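Local coordinates for protein 4-oxalocrotonate tautomerase (Thermus thermophilus, PDB 3ABF) that belongs to the tautomerase superfamily of small enzymes, whose short beta-alpha-beta chains assemble here into a six-chain oligomer, at residues V2-T7 with E37-I42; L8-P13 with E45-Q50. All blocks are in the same frame, centred on the assembly; numbering follows the deposited sequence.

Interaction 1: residues V2-T7 with E37-I42. With SO4 (sulfate ion), chain G; SO4 (sulfate ion), chain I.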
loop_
_atom_site.group_PDB
_atom_site.type_symbol
_atom_site.label_atom_id
_atom_site.label_comp_id
_atom_site.label_asym_id
_atom_site.label_seq_id
_atom_site.Cartn_x
_atom_site.Cartn_y
_atom_site.Cartn_z
ATOM N N VAL A 2 3.473 14.464 -5.404
ATOM C CA VAL A 2 4.137 13.616 -4.419
ATOM C C VAL A 2 3.059 13.232 -3.417
ATOM O O VAL A 2 2.246 14.076 -3.019
ATOM C CB VAL A 2 5.275 14.364 -3.673
ATOM C CG1 VAL A 2 5.809 13.508 -2.533
ATOM C CG2 VAL A 2 6.413 14.683 -4.650
ATOM N N VAL A 3 3.024 11.964 -3.026
ATOM C CA VAL A 3 2.029 11.519 -2.054
ATOM C C VAL A 3 2.735 11.041 -0.797
ATOM O O VAL A 3 3.635 10.202 -0.852
ATOM C CB VAL A 3 1.147 10.357 -2.591
ATOM C CG1 VAL A 3 0.100 9.963 -1.535
ATOM C CG2 VAL A 3 0.463 10.765 -3.876
ATOM N N LEU A 4 2.331 11.598 0.336
ATOM C CA LEU A 4 2.899 11.225 1.613
ATOM C C LEU A 4 1.810 10.479 2.373
ATOM O O LEU A 4 0.772 11.059 2.691
ATOM C CB LEU A 4 3.295 12.471 2.405
ATOM C CG LEU A 4 4.179 13.487 1.671
ATOM C CD1 LEU A 4 4.414 14.694 2.565
ATOM C CD2 LEU A 4 5.492 12.842 1.289
ATOM N N LYS A 5 2.038 9.198 2.649
ATOM C CA LYS A 5 1.061 8.417 3.394
ATOM C C LYS A 5 1.626 8.235 4.782
ATOM O O LYS A 5 2.747 7.759 4.943
ATOM C CB LYS A 5 0.811 7.038 2.750
ATOM C CG LYS A 5 -0.336 6.323 3.436
ATOM C CD LYS A 5 -0.807 5.058 2.726
ATOM C CE LYS A 5 0.098 3.890 3.032
ATOM N NZ LYS A 5 -0.540 2.606 2.621
ATOM N N VAL A 6 0.863 8.644 5.787
ATOM C CA VAL A 6 1.305 8.520 7.167
ATOM C C VAL A 6 0.516 7.421 7.851
ATOM O O VAL A 6 -0.707 7.494 7.935
ATOM C CB VAL A 6 1.059 9.826 7.960
ATOM C CG1 VAL A 6 1.648 9.706 9.372
ATOM C CG2 VAL A 6 1.646 11.023 7.198
ATOM N N THR A 7 1.205 6.396 8.334
ATOM C CA THR A 7 0.515 5.326 9.034
ATOM C C THR A 7 0.727 5.583 10.517
ATOM O O THR A 7 1.860 5.680 10.980
ATOM C CB THR A 7 1.066 3.952 8.631
ATOM O OG1 THR A 7 0.885 3.772 7.221
ATOM C CG2 THR A 7 0.329 2.841 9.360
ATOM N N GLU A 37 -0.308 22.395 -4.284
ATOM C CA GLU A 37 -1.424 21.652 -4.854
ATOM C C GLU A 37 -1.025 20.249 -5.283
ATOM O O GLU A 37 -1.886 19.390 -5.464
ATOM C CB GLU A 37 -2.000 22.381 -6.071
ATOM C CG GLU A 37 -2.724 23.684 -5.763
ATOM C CD GLU A 37 -1.839 24.692 -5.060
ATOM O OE1 GLU A 37 -0.695 24.901 -5.522
ATOM O OE2 GLU A 37 -2.291 25.279 -4.052
ATOM N N GLU A 38 0.275 20.018 -5.454
ATOM C CA GLU A 38 0.760 18.713 -5.894
ATOM C C GLU A 38 1.299 17.823 -4.778
ATOM O O GLU A 38 1.777 16.720 -5.034
ATOM C CB GLU A 38 1.821 18.894 -6.988
ATOM C CG GLU A 38 1.240 19.358 -8.318
ATOM C CD GLU A 38 0.414 18.283 -9.010
ATOM O OE1 GLU A 38 -0.443 18.630 -9.849
ATOM O OE2 GLU A 38 0.628 17.085 -8.729
ATOM N N VAL A 39 1.234 18.303 -3.544
ATOM C CA VAL A 39 1.679 17.515 -2.406
ATOM C C VAL A 39 0.400 17.022 -1.727
ATOM O O VAL A 39 -0.393 17.821 -1.216
ATOM C CB VAL A 39 2.509 18.362 -1.426
ATOM C CG1 VAL A 39 2.851 17.551 -0.193
ATOM C CG2 VAL A 39 3.784 18.837 -2.112
ATOM N N ARG A 40 0.188 15.709 -1.758
ATOM C CA ARG A 40 -1.003 15.115 -1.158
ATOM C C ARG A 40 -0.593 14.343 0.080
ATOM O O ARG A 40 0.422 13.650 0.084
ATOM C CB ARG A 40 -1.681 14.145 -2.131
ATOM C CG ARG A 40 -1.926 14.695 -3.536
ATOM C CD ARG A 40 -2.904 15.846 -3.547
ATOM N NE ARG A 40 -4.256 15.417 -3.202
ATOM C CZ ARG A 40 -5.343 15.729 -3.905
ATOM N NH1 ARG A 40 -5.238 16.473 -5.000
ATOM N NH2 ARG A 40 -6.535 15.304 -3.514
ATOM N N VAL A 41 -1.378 14.467 1.140
ATOM C CA VAL A 41 -1.085 13.734 2.354
ATOM C C VAL A 41 -2.292 12.882 2.699
ATOM O O VAL A 41 -3.435 13.343 2.655
ATOM C CB VAL A 41 -0.768 14.663 3.537
ATOM C CG1 VAL A 41 -0.462 13.823 4.775
ATOM C CG2 VAL A 41 0.446 15.536 3.200
ATOM N N ILE A 42 -2.032 11.624 3.015
ATOM C CA ILE A 42 -3.100 10.715 3.388
ATOM C C ILE A 42 -2.759 10.189 4.766
ATOM O O ILE A 42 -1.627 9.737 5.012
ATOM C CB ILE A 42 -3.202 9.519 2.412
ATOM C CG1 ILE A 42 -3.618 10.009 1.025
ATOM C CG2 ILE A 42 -4.214 8.498 2.952
ATOM C CD1 ILE A 42 -3.621 8.910 -0.044
HETATM S S SO4 G . 1.927 0.051 2.740
HETATM O O1 SO4 G . 0.463 -0.067 2.830
HETATM O O2 SO4 G . 2.450 -0.829 1.682
HETATM O O3 SO4 G . 2.272 1.448 2.430
HETATM O O4 SO4 G . 2.524 -0.321 4.034
HETATM S S SO4 I . -0.810 2.919 -1.174
HETATM O O1 SO4 I . -1.754 3.157 -2.267
HETATM O O2 SO4 I . -0.232 1.576 -1.313
HETATM O O3 SO4 I . 0.272 3.911 -1.218
HETATM O O4 SO4 I . -1.530 3.031 0.107
#
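The two parallel strands of the beta-alpha-beta unit of the tautomerase fold pair here, Val2 to Val6 against Val39 to Ile42, with strand axes 4.7 Å apart and inclined by 18°. Five backbone hydrogen bonds zip them in register, from Val2 N to Glu38 O at 2.8 Å through to Val6 N to Ile42 O, also 2.8 Å. On one face CG of Leu4 stands beside its backbone N (chi1 -52°), and from there CD1 goes on to Val41 CG2 at 4.1 Å. Leu4 and Val41 also touch Ala28 and Thr25, respectively, of helix 14-31, which packs on this side. On the other face Val3 CG1 meets Ile42 CD1 at 4.1 Å. Lys5 starts on that same face, its CG 4.0 Å from Ile42 O, but a bend at chi3 (80°) turns CE aside, and NZ ends between two sulfate ions. NZ donates to O1 (2.9 Å) and O3 of the chain G sulfate and to O4 of the chain I sulfate (2.7 Å). Lys5 residues of other subunits bind the same ions. Lys5 ammonium groups of several subunits thus converge, and the sulfates probably offset their mutual repulsion.

Interaction 2: residues L8-P13 with E45-Q50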
loop_
_atom_site.group_PDB
_atom_site.type_symbol
_atom_site.label_atom_id
_atom_site.label_comp_id
_atom_site.label_asym_id
_atom_site.label_seq_id
_atom_site.Cartn_x
_atom_site.Cartn_y
_atom_site.Cartn_z
ATOM N N LEU A 8 -0.376 5.741 11.250
ATOM C CA LEU A 8 -0.318 6.003 12.686
ATOM C C LEU A 8 -1.596 5.522 13.355
ATOM O O LEU A 8 -2.594 5.278 12.687
ATOM C CB LEU A 8 -0.151 7.504 12.951
ATOM C CG LEU A 8 -1.339 8.424 12.634
ATOM C CD1 LEU A 8 -0.981 9.840 13.038
ATOM C CD2 LEU A 8 -1.698 8.377 11.150
ATOM N N LEU A 9 -1.567 5.392 14.678
ATOM C CA LEU A 9 -2.739 4.939 15.409
ATOM C C LEU A 9 -3.808 6.007 15.369
ATOM O O LEU A 9 -3.504 7.202 15.441
ATOM C CB LEU A 9 -2.380 4.620 16.862
ATOM C CG LEU A 9 -1.558 3.350 17.115
ATOM C CD1 LEU A 9 -1.145 3.303 18.580
ATOM C CD2 LEU A 9 -2.378 2.110 16.753
ATOM N N GLU A 10 -5.062 5.565 15.268
ATOM C CA GLU A 10 -6.202 6.459 15.220
ATOM C C GLU A 10 -6.347 7.190 16.556
ATOM O O GLU A 10 -5.933 6.675 17.592
ATOM C CB GLU A 10 -7.472 5.651 14.921
ATOM C CG GLU A 10 -8.695 6.498 14.610
ATOM C CD GLU A 10 -9.819 5.700 13.950
ATOM O OE1 GLU A 10 -10.862 6.306 13.638
ATOM O OE2 GLU A 10 -9.667 4.475 13.737
ATOM N N GLY A 11 -6.920 8.388 16.536
ATOM C CA GLY A 11 -7.115 9.091 17.793
ATOM C C GLY A 11 -6.541 10.485 17.949
ATOM O O GLY A 11 -6.979 11.235 18.825
ATOM N N ARG A 12 -5.571 10.853 17.123
ATOM C CA ARG A 12 -4.983 12.182 17.249
ATOM C C ARG A 12 -6.064 13.248 17.083
ATOM O O ARG A 12 -6.973 13.104 16.260
ATOM C CB ARG A 12 -3.889 12.379 16.201
ATOM C CG ARG A 12 -2.745 11.387 16.307
ATOM C CD ARG A 12 -1.879 11.645 17.517
ATOM N NE ARG A 12 -0.745 10.724 17.570
ATOM C CZ ARG A 12 0.380 10.956 18.245
ATOM N NH1 ARG A 12 1.360 10.060 18.240
ATOM N NH2 ARG A 12 0.530 12.092 18.918
ATOM N N PRO A 13 -5.985 14.332 17.870
ATOM C CA PRO A 13 -6.982 15.403 17.775
ATOM C C PRO A 13 -6.884 16.166 16.457
ATOM O O PRO A 13 -5.822 16.224 15.842
ATOM C CB PRO A 13 -6.654 16.278 18.977
ATOM C CG PRO A 13 -5.166 16.139 19.081
ATOM C CD PRO A 13 -4.973 14.649 18.893
ATOM N N GLU A 45 -5.005 5.879 9.369
ATOM C CA GLU A 45 -5.118 5.649 10.799
ATOM C C GLU A 45 -5.528 4.211 11.069
ATOM O O GLU A 45 -6.569 3.734 10.581
ATOM C CB GLU A 45 -6.146 6.618 11.399
ATOM C CG GLU A 45 -5.745 8.085 11.277
ATOM C CD GLU A 45 -6.810 9.026 11.813
ATOM O OE1 GLU A 45 -7.745 9.383 11.061
ATOM O OE2 GLU A 45 -6.720 9.392 13.000
ATOM N N VAL A 46 -4.716 3.519 11.851
ATOM C CA VAL A 46 -5.003 2.127 12.145
ATOM C C VAL A 46 -5.475 1.964 13.578
ATOM O O VAL A 46 -5.059 2.695 14.477
ATOM C CB VAL A 46 -3.776 1.238 11.879
ATOM C CG1 VAL A 46 -3.249 1.513 10.474
ATOM C CG2 VAL A 46 -2.704 1.499 12.898
ATOM N N ARG A 47 -6.370 1.011 13.778
ATOM C CA ARG A 47 -6.901 0.775 15.102
ATOM C C ARG A 47 -5.935 -0.070 15.905
ATOM O O ARG A 47 -5.086 -0.750 15.350
ATOM C CB ARG A 47 -8.284 0.128 14.996
ATOM C CG ARG A 47 -9.267 1.037 14.234
ATOM C CD ARG A 47 -10.703 0.742 14.605
ATOM N NE ARG A 47 -11.151 -0.542 14.071
ATOM C CZ ARG A 47 -11.530 -0.732 12.812
ATOM N NH1 ARG A 47 -11.923 -1.937 12.415
ATOM N NH2 ARG A 47 -11.517 0.285 11.951
ATOM N N ARG A 48 -6.058 -0.023 17.223
ATOM C CA ARG A 48 -5.151 -0.781 18.071
ATOM C C ARG A 48 -5.203 -2.289 17.882
ATOM O O ARG A 48 -4.218 -2.970 18.150
ATOM C CB ARG A 48 -5.385 -0.411 19.537
ATOM C CG ARG A 48 -4.828 0.967 19.887
ATOM C CD ARG A 48 -5.072 1.292 21.351
ATOM N NE ARG A 48 -4.281 2.431 21.809
ATOM C CZ ARG A 48 -4.320 3.636 21.256
ATOM N NH1 ARG A 48 -3.569 4.617 21.738
ATOM N NH2 ARG A 48 -5.100 3.860 20.217
ATOM N N ASP A 49 -6.337 -2.829 17.439
ATOM C CA ASP A 49 -6.408 -4.272 17.225
ATOM C C ASP A 49 -6.004 -4.640 15.785
ATOM O O ASP A 49 -6.282 -5.741 15.327
ATOM C CB ASP A 49 -7.811 -4.811 17.562
ATOM C CG ASP A 49 -8.893 -4.286 16.631
ATOM O OD1 ASP A 49 -8.760 -3.156 16.114
ATOM O OD2 ASP A 49 -9.902 -5.006 16.436
ATOM N N GLN A 50 -5.332 -3.717 15.089
ATOM C CA GLN A 50 -4.863 -3.958 13.717
ATOM C C GLN A 50 -3.362 -3.708 13.566
ATOM O O GLN A 50 -2.828 -3.766 12.456
ATOM C CB GLN A 50 -5.567 -3.023 12.740
ATOM C CG GLN A 50 -7.072 -3.096 12.755
ATOM C CD GLN A 50 -7.688 -2.137 11.773
ATOM O OE1 GLN A 50 -7.293 -0.973 11.698
ATOM N NE2 GLN A 50 -8.684 -2.609 11.024
HETATM O O HOH W 1 -4.579 9.508 14.602
HETATM O O HOH W 2 -8.500 10.370 14.666
#
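Leu8-Leu9 and Glu45-Val46 form the last parallel bridges of the beta-alpha-beta sheet, and the segments splay, CA 8 to 11 and CA 45 to 48 running 78° apart. Val46 takes part in both backbone bonds: its N donates to Leu8 O at 2.9 Å and its O accepts from Glu10 N at 3.0 Å. Within the second bridged pair, Leu9 CD2 reaches Val46 CG2 at 3.9 Å, while its other branch, CD1, sits over the centre of the Arg48 guanidinium, 4.1 Å above the plane. The two side chains cross at about a right angle, and Glu10 O lies at the edge of the same guanidinium. Leu9 and Arg48 both also touch Phe58 of helix 58-61. Glu10 crosses Glu45 at about a right angle, CB against CB. Its CG is anti to the backbone N (chi1 -170°) and the chain stays extended beside Arg47, whose CG is 3.5 Å from Glu10 OE2. One oxygen of each acid pairs outside the segments: Glu10 OE1 forms a salt bridge with Arg47 of the third subunit, and Glu45 OE1 one with Lys17 of its own chain and a hydrogen bond with Gln50 of the third subunit. Glu45 OE2 instead accepts from two waters. One of them also donates to Leu9 O and accepts from Arg12 N; the other accepts from Gly11 N at 3.1 Å.

How the interactions relate
Interactions 1 and 2 sample the same two strands, 2-9 and 39-46, with their centres about 18 Å apart on opposite sides of the chain's centre. Interaction 1 is mostly buried: continuous parallel pairing, branched aliphatic side chains, and one lysine reaching sulfates shared between subunits. Interaction 2, partly buried, lies where the pairing runs out; two backbone bonds remain, and waters, acids and arginines are added to a single aliphatic pair. The two meet directly where Thr7 CG2 packs on Val46 CG1 at 4.0 Å. Both also touch the third subunit, interaction 1 through strand pairing and packing, interaction 2 through charged and polar side chains.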